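Rusticyanin (Thiobacillus ferrooxidans, PDB 2CAK) carries electrons in the periplasm from cytochrome c552 to the A-type oxidase, using a single bound copper ion. Local coordinates at residues K7-L11 with P12-A16. Numbering follows the deposited sequence. Where two conformers were deposited one is given.
Sequences KEATL and PQVKA
Gln13 reaches back from the first turn of a helix and sets its OE1 3.0 Å from the backbone N of Thr10, the N-cap residue. The bond is nearly straight (162°), the donor nitrogen lying a little out of the plane of the Gln13 carbonyl. Gln13 CG stands anti to its carbonyl carbon (chi1 -68°) and the chain then runs extended, which carries the amide oxygen back to the Thr10 N-H. This supplies one half of a capping box, the N3 side chain accepting the N-cap N-H, where glutamate is more usual. The Thr10 side chain crosses that of Gln13, and Thr10 OG1 makes a weak hydrogen bond to the same OE1, 3.4 Å away. The Thr10 carbonyl O meanwhile accepts Val14 N at 2.9 Å, beginning the helical bonding that Leu11 O and Lys15 N continue. Pro12, which has no N-H to give, suits the first turn, and its CD packs 3.5 Å from Thr10 OG1. Inward, Val14 CG2 meets the small Ala9 CB at 4.0 Å. The axes of segments 7-9 and 12-16 stand at 100°; strand 7-9 is an edge strand paired with strand 119-126, where Val14 rests on Phe119 and Ala9 on Tyr121.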
ATOM      1  N   LYS A   7      -8.567  -1.699  12.268  1.00 13.98           N
ATOM      2  CA  LYS A   7      -8.180  -1.668  13.662  1.00 15.87           C
ATOM      3  C   LYS A   7      -7.437  -0.378  13.932  1.00 13.50           C
ATOM      4  O   LYS A   7      -7.093   0.346  12.995  1.00 14.46           O
ATOM      5  CB  LYS A   7      -7.346  -2.882  14.053  1.00 19.44           C
ATOM      6  CG  LYS A   7      -8.134  -4.166  13.917  1.00 26.93           C
ATOM      7  CD  LYS A   7      -7.300  -5.397  14.262  1.00 35.08           C
ATOM      8  CE  LYS A   7      -7.988  -6.629  13.712  1.00 40.35           C
ATOM      9  NZ  LYS A   7      -7.602  -7.851  14.450  1.00 57.70           N
ATOM     10  N   GLU A   8      -7.173  -0.066  15.190  1.00 15.34           N
ATOM     11  CA  GLU A   8      -6.510   1.187  15.551  1.00 14.86           C
ATOM     12  C   GLU A   8      -5.204   0.949  16.321  1.00 14.67           C
ATOM     13  O   GLU A   8      -5.203   0.165  17.273  1.00 21.65           O
ATOM     14  CB  GLU A   8      -7.425   2.103  16.378  1.00 19.58           C
ATOM     15  CG  GLU A   8      -8.741   2.428  15.686  1.00 21.09           C
ATOM     16  CD  GLU A   8      -8.561   3.425  14.544  1.00 25.10           C
ATOM     17  OE1 GLU A   8      -7.585   4.204  14.663  1.00 32.31           O
ATOM     18  OE2 GLU A   8      -9.394   3.445  13.608  1.00 36.82           O
ATOM     19  N   ALA A   9      -4.159   1.695  15.998  1.00 13.86           N
ATOM     20  CA  ALA A   9      -2.854   1.479  16.585  1.00 14.03           C
ATOM     21  C   ALA A   9      -2.304   2.809  17.117  1.00 13.40           C
ATOM     22  O   ALA A   9      -2.542   3.851  16.502  1.00 16.27           O
ATOM     23  CB  ALA A   9      -1.866   0.966  15.541  1.00 17.37           C
ATOM     24  N   THR A  10      -1.557   2.759  18.225  1.00 14.13           N
ATOM     25  CA  THR A  10      -0.838   3.906  18.715  1.00 16.24           C
ATOM     26  C   THR A  10       0.436   4.061  17.909  1.00 15.02           C
ATOM     27  O   THR A  10       0.849   3.155  17.163  1.00 14.79           O
ATOM     28  CB  THR A  10      -0.423   3.724  20.196  1.00 17.92           C
ATOM     29  OG1 THR A  10       0.414   2.593  20.261  1.00 21.02           O
ATOM     30  CG2 THR A  10      -1.622   3.452  21.063  1.00 23.65           C
ATOM     31  N   LEU A  11       1.136   5.202  18.058  1.00 18.30           N
ATOM     32  CA  LEU A  11       2.351   5.432  17.278  1.00 19.42           C
ATOM     33  C   LEU A  11       3.387   4.367  17.589  1.00 18.32           C
ATOM     34  O   LEU A  11       4.015   3.916  16.619  1.00 18.19           O
ATOM     35  CB  LEU A  11       2.873   6.862  17.551  1.00 24.92           C
ATOM     36  CG  LEU A  11       4.054   7.283  16.680  1.00 27.98           C
ATOM     37  CD1 LEU A  11       3.729   7.072  15.197  1.00 30.53           C
ATOM     38  CD2 LEU A  11       4.437   8.731  16.941  1.00 38.79           C
ATOM     39  N   PRO A  12       3.712   3.955  18.805  1.00 19.60           N
ATOM     40  CA  PRO A  12       4.754   2.897  18.914  1.00 21.31           C
ATOM     41  C   PRO A  12       4.366   1.592  18.241  1.00 18.85           C
ATOM     42  O   PRO A  12       5.222   0.827  17.756  1.00 19.67           O
ATOM     43  CB  PRO A  12       4.930   2.758  20.446  1.00 26.26           C
ATOM     44  CG  PRO A  12       4.194   3.863  21.076  1.00 30.78           C
ATOM     45  CD  PRO A  12       3.283   4.511  20.111  1.00 24.25           C
ATOM     46  N   GLN A  13       3.074   1.271  18.203  1.00 17.20           N
ATOM     47  CA  GLN A  13       2.605   0.086  17.496  1.00 15.95           C
ATOM     48  C   GLN A  13       2.778   0.253  16.000  1.00 14.97           C
ATOM     49  O   GLN A  13       3.149  -0.710  15.297  1.00 15.68           O
ATOM     50  CB  GLN A  13       1.140  -0.231  17.827  1.00 17.90           C
ATOM     51  CG  GLN A  13       0.925  -0.684  19.269  1.00 21.98           C
ATOM     52  CD  GLN A  13      -0.543  -0.790  19.578  1.00 24.12           C
ATOM     53  OE1 GLN A  13      -1.398  -0.039  19.149  1.00 23.16           O
ATOM     54  NE2 GLN A  13      -0.881  -1.798  20.395  1.00 39.51           N
ATOM     55  N   VAL A  14       2.509   1.459  15.455  1.00 14.13           N
ATOM     56  CA  VAL A  14       2.770   1.716  14.039  1.00 13.22           C
ATOM     57  C   VAL A  14       4.223   1.495  13.713  1.00 13.30           C
ATOM     58  O   VAL A  14       4.566   0.843  12.713  1.00 14.01           O
ATOM     59  CB  VAL A  14       2.321   3.144  13.626  1.00 13.73           C
ATOM     60  CG1 VAL A  14       2.807   3.548  12.261  1.00 15.91           C
ATOM     61  CG2 VAL A  14       0.778   3.278  13.665  1.00 16.92           C
ATOM     62  N   LYS A  15       5.116   2.065  14.527  1.00 15.41           N
ATOM     63  CA  LYS A  15       6.560   1.907  14.263  1.00 18.17           C
ATOM     64  C   LYS A  15       6.942   0.440  14.292  1.00 17.14           C
ATOM     65  O   LYS A  15       7.753   0.009  13.473  1.00 18.50           O
ATOM     66  CB  LYS A  15       7.378   2.741  15.253  1.00 22.69           C
ATOM     67  CG  LYS A  15       7.353   4.225  14.947  0.74 27.68           C
ATOM     68  CD  LYS A  15       8.165   5.056  15.925  0.74 30.93           C
ATOM     69  CE  LYS A  15       7.924   6.551  15.802  0.74 34.67           C
ATOM     70  NZ  LYS A  15       8.226   7.293  17.061  0.74 52.15           N
ATOM     71  N   ALA A  16       6.376  -0.298  15.212  1.00 16.08           N
ATOM     72  CA  ALA A  16       6.707  -1.720  15.290  1.00 16.79           C
ATOM     73  C   ALA A  16       6.269  -2.469  14.040  1.00 15.83           C
ATOM     74  O   ALA A  16       6.912  -3.415  13.586  1.00 19.10           O
ATOM     75  CB  ALA A  16       6.058  -2.307  16.529  1.00 19.11           C
TER